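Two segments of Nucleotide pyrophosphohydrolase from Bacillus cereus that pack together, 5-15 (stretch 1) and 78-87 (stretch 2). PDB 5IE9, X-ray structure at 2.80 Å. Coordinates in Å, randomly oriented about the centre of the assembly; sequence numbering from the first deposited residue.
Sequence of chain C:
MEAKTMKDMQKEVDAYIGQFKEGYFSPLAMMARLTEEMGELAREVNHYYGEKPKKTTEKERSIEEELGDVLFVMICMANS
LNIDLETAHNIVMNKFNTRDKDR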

# COMPACT_ATOMS: atom_id res chain seq x y z
N THR C 5 27.70 -6.48 -0.99
CA THR C 5 26.93 -7.23 0.01
C THR C 5 25.76 -6.39 0.50
O THR C 5 25.83 -5.16 0.46
CB THR C 5 27.78 -7.62 1.23
OG1 THR C 5 28.34 -6.45 1.81
CG2 THR C 5 28.90 -8.60 0.85
N MET C 6 24.71 -7.06 0.98
CA MET C 6 23.57 -6.40 1.64
C MET C 6 24.03 -5.56 2.84
O MET C 6 23.53 -4.45 3.04
CB MET C 6 22.52 -7.45 2.07
CG MET C 6 21.19 -6.92 2.58
SD MET C 6 20.14 -6.08 1.37
CE MET C 6 20.43 -4.38 1.82
N LYS C 7 25.01 -6.08 3.59
CA LYS C 7 25.61 -5.36 4.72
C LYS C 7 26.21 -4.02 4.31
O LYS C 7 26.01 -3.02 5.00
CB LYS C 7 26.65 -6.22 5.44
CG LYS C 7 26.03 -7.20 6.42
CD LYS C 7 26.99 -7.55 7.55
CE LYS C 7 26.29 -8.30 8.68
NZ LYS C 7 25.75 -9.63 8.27
N ASP C 8 26.93 -4.01 3.18
CA ASP C 8 27.53 -2.78 2.63
C ASP C 8 26.50 -1.77 2.13
O ASP C 8 26.64 -0.57 2.39
CB ASP C 8 28.54 -3.10 1.52
CG ASP C 8 29.81 -3.77 2.05
OD1 ASP C 8 30.26 -3.44 3.17
OD2 ASP C 8 30.35 -4.62 1.32
N MET C 9 25.47 -2.24 1.41
CA MET C 9 24.38 -1.38 0.93
C MET C 9 23.69 -0.67 2.10
O MET C 9 23.34 0.50 1.99
CB MET C 9 23.34 -2.16 0.12
CG MET C 9 23.91 -3.21 -0.83
SD MET C 9 22.94 -3.77 -2.25
CE MET C 9 21.23 -3.62 -1.72
N GLN C 10 23.51 -1.40 3.21
CA GLN C 10 22.98 -0.84 4.45
C GLN C 10 23.93 0.18 5.08
O GLN C 10 23.49 1.26 5.50
CB GLN C 10 22.58 -1.95 5.44
CG GLN C 10 21.36 -2.74 5.00
CD GLN C 10 20.83 -3.71 6.03
OE1 GLN C 10 20.88 -4.93 5.84
NE2 GLN C 10 20.28 -3.19 7.12
N LYS C 11 25.23 -0.15 5.13
CA LYS C 11 26.29 0.78 5.57
C LYS C 11 26.34 2.06 4.72
O LYS C 11 26.53 3.15 5.25
CB LYS C 11 27.67 0.09 5.56
CG LYS C 11 27.98 -0.76 6.78
CD LYS C 11 29.28 -1.54 6.62
N GLU C 12 26.16 1.90 3.41
CA GLU C 12 26.18 2.99 2.44
C GLU C 12 25.02 3.98 2.67
O GLU C 12 25.21 5.19 2.56
CB GLU C 12 26.11 2.42 1.03
CG GLU C 12 26.49 3.38 -0.09
CD GLU C 12 26.56 2.71 -1.45
OE1 GLU C 12 26.60 1.46 -1.52
OE2 GLU C 12 26.60 3.44 -2.47
N VAL C 13 23.84 3.44 3.00
CA VAL C 13 22.65 4.25 3.28
C VAL C 13 22.79 4.91 4.65
O VAL C 13 22.43 6.08 4.83
CB VAL C 13 21.35 3.44 3.15
CG1 VAL C 13 20.14 4.19 3.69
CG2 VAL C 13 21.11 3.08 1.69
N ASP C 14 23.34 4.15 5.61
CA ASP C 14 23.62 4.66 6.95
C ASP C 14 24.59 5.84 6.94
O ASP C 14 24.43 6.78 7.71
CB ASP C 14 24.15 3.55 7.85
CG ASP C 14 24.00 3.87 9.31
OD1 ASP C 14 22.88 4.21 9.75
OD2 ASP C 14 25.01 3.75 10.04
N ALA C 15 25.59 5.76 6.06
CA ALA C 15 26.58 6.83 5.88
C ALA C 15 25.95 8.11 5.30
O ALA C 15 26.32 9.22 5.70
CB ALA C 15 27.73 6.36 5.00
N ALA C 78 15.13 -0.63 8.10
CA ALA C 78 15.93 -1.68 8.72
C ALA C 78 17.08 -1.11 9.57
O ALA C 78 17.35 -1.62 10.66
CB ALA C 78 16.46 -2.64 7.67
N ASN C 79 17.73 -0.07 9.06
CA ASN C 79 18.82 0.59 9.77
C ASN C 79 18.33 1.29 11.02
O ASN C 79 18.92 1.13 12.09
CB ASN C 79 19.51 1.60 8.87
CG ASN C 79 20.32 0.97 7.74
OD1 ASN C 79 20.89 1.69 6.92
ND2 ASN C 79 20.38 -0.36 7.69
N SER C 80 17.25 2.05 10.87
CA SER C 80 16.50 2.70 11.96
C SER C 80 16.28 1.80 13.19
O SER C 80 16.39 2.27 14.32
CB SER C 80 15.15 3.20 11.42
OG SER C 80 14.25 3.57 12.45
N LEU C 81 15.99 0.52 12.94
CA LEU C 81 15.66 -0.45 13.99
C LEU C 81 16.74 -1.52 14.21
O LEU C 81 16.47 -2.58 14.77
CB LEU C 81 14.30 -1.12 13.69
CG LEU C 81 13.09 -0.26 13.30
CD1 LEU C 81 12.03 -1.13 12.65
CD2 LEU C 81 12.53 0.51 14.48
N ASN C 82 17.97 -1.21 13.77
CA ASN C 82 19.13 -2.11 13.90
C ASN C 82 18.92 -3.53 13.36
O ASN C 82 19.50 -4.50 13.87
CB ASN C 82 19.67 -2.10 15.35
CG ASN C 82 20.45 -0.83 15.68
OD1 ASN C 82 21.65 -0.88 15.92
ND2 ASN C 82 19.76 0.31 15.68
N ILE C 83 18.09 -3.64 12.33
CA ILE C 83 17.80 -4.90 11.65
C ILE C 83 18.75 -5.10 10.46
O ILE C 83 18.93 -4.19 9.63
CB ILE C 83 16.32 -4.98 11.19
CG1 ILE C 83 15.39 -4.94 12.42
CG2 ILE C 83 16.06 -6.24 10.36
CD1 ILE C 83 13.95 -4.59 12.11
N ASP C 84 19.34 -6.29 10.39
CA ASP C 84 20.18 -6.69 9.27
C ASP C 84 19.35 -7.49 8.27
O ASP C 84 18.87 -8.58 8.59
CB ASP C 84 21.39 -7.49 9.76
CG ASP C 84 22.24 -8.03 8.63
OD1 ASP C 84 22.77 -7.23 7.83
OD2 ASP C 84 22.36 -9.27 8.54
N LEU C 85 19.20 -6.94 7.06
CA LEU C 85 18.35 -7.55 6.01
C LEU C 85 18.87 -8.88 5.43
O LEU C 85 18.10 -9.62 4.80
CB LEU C 85 18.05 -6.56 4.88
CG LEU C 85 17.16 -5.34 5.15
CD1 LEU C 85 17.30 -4.35 4.01
CD2 LEU C 85 15.70 -5.69 5.37
N GLU C 86 20.15 -9.17 5.62
CA GLU C 86 20.72 -10.47 5.28
C GLU C 86 20.16 -11.53 6.21
O GLU C 86 19.74 -12.60 5.75
CB GLU C 86 22.25 -10.44 5.35
CG GLU C 86 22.95 -11.70 4.86
CD GLU C 86 24.47 -11.66 4.97
OE1 GLU C 86 25.05 -10.59 5.28
OE2 GLU C 86 25.10 -12.72 4.75
N THR C 87 20.14 -11.23 7.51
CA THR C 87 19.50 -12.08 8.52
C THR C 87 18.02 -12.27 8.19
O THR C 87 17.53 -13.39 8.14
CB THR C 87 19.68 -11.54 9.96
OG1 THR C 87 21.05 -11.20 10.19
CG2 THR C 87 19.25 -12.58 11.00

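The contact is a small, largely polar junction in which the first helical turns of stretch 1 pack against the end of one helix, the loop that follows and the start of the next helix in stretch 2, with the amide of Gln10 at its centre, a lysine bridging two carboxylates on one flank, and a single apolar contact near the Gln10 amide. Together the two segments bury 466 Å² against each other.

Gln10 loses more surface to the other stretch than any other residue, 95 Å². Its CA-to-CB bond points toward stretch 2, and an extended side chain (chi1 m, chi2 t) carries the amide to the backbone between Ile83 and Leu85. There both ends of the amide are used: NE2 donates to Ile83 O at 3.0 Å, and OE1 accepts from Leu85 N at 2.9 Å, with N-H...acceptor angles of 154° and 155°. The side chain thus satisfies a carbonyl and an amide group two residues apart, where the loop gives way to a helix. Leu85 N lies in the first turn of that helix, where amides lack the carbonyl partners available further along, so a side-chain acceptor is well placed to serve it.

The same helix start is capped from within by Asp84, whose OD2 accepts from Thr87 N at 3.1 Å and from Thr87 OG1 at 2.9 Å. The CA-to-CB bond of Lys7 points sideways to stretch 2, but the end of its side chain comes nearer, bringing NZ to 3.4 Å from Asp84 OD2 and 3.2 Å from Glu86 OE1, forming a salt bridge with each; the hydrogen bond to Asp84 is weak. One ammonium group therefore links two acidic residues of stretch 2, one of them the cap itself.

Met6, one turn before Gln10, comes closest to Glu86 in the backbone, with their CA atoms 6.2 Å apart. Its side chain runs over the start of the helix, with CG 3.9 Å from Glu86 N, and ends with CE 3.8 Å from Leu85 CD1. Leu85 thus meets Gln10 through its amide, with CB also close to OE1, and meets Met6 through CD1.

Further along stretch 1, Asn79 is the main partner, covered over 86 Å² and directed toward the helix near Gln10 and Asp14. Its side-chain amide is probably turned over in the model, so its hydrogen bonding is left open. After Gln10 the contact thins out: Val13 and Asp14 contribute little surface, and Ala15 none.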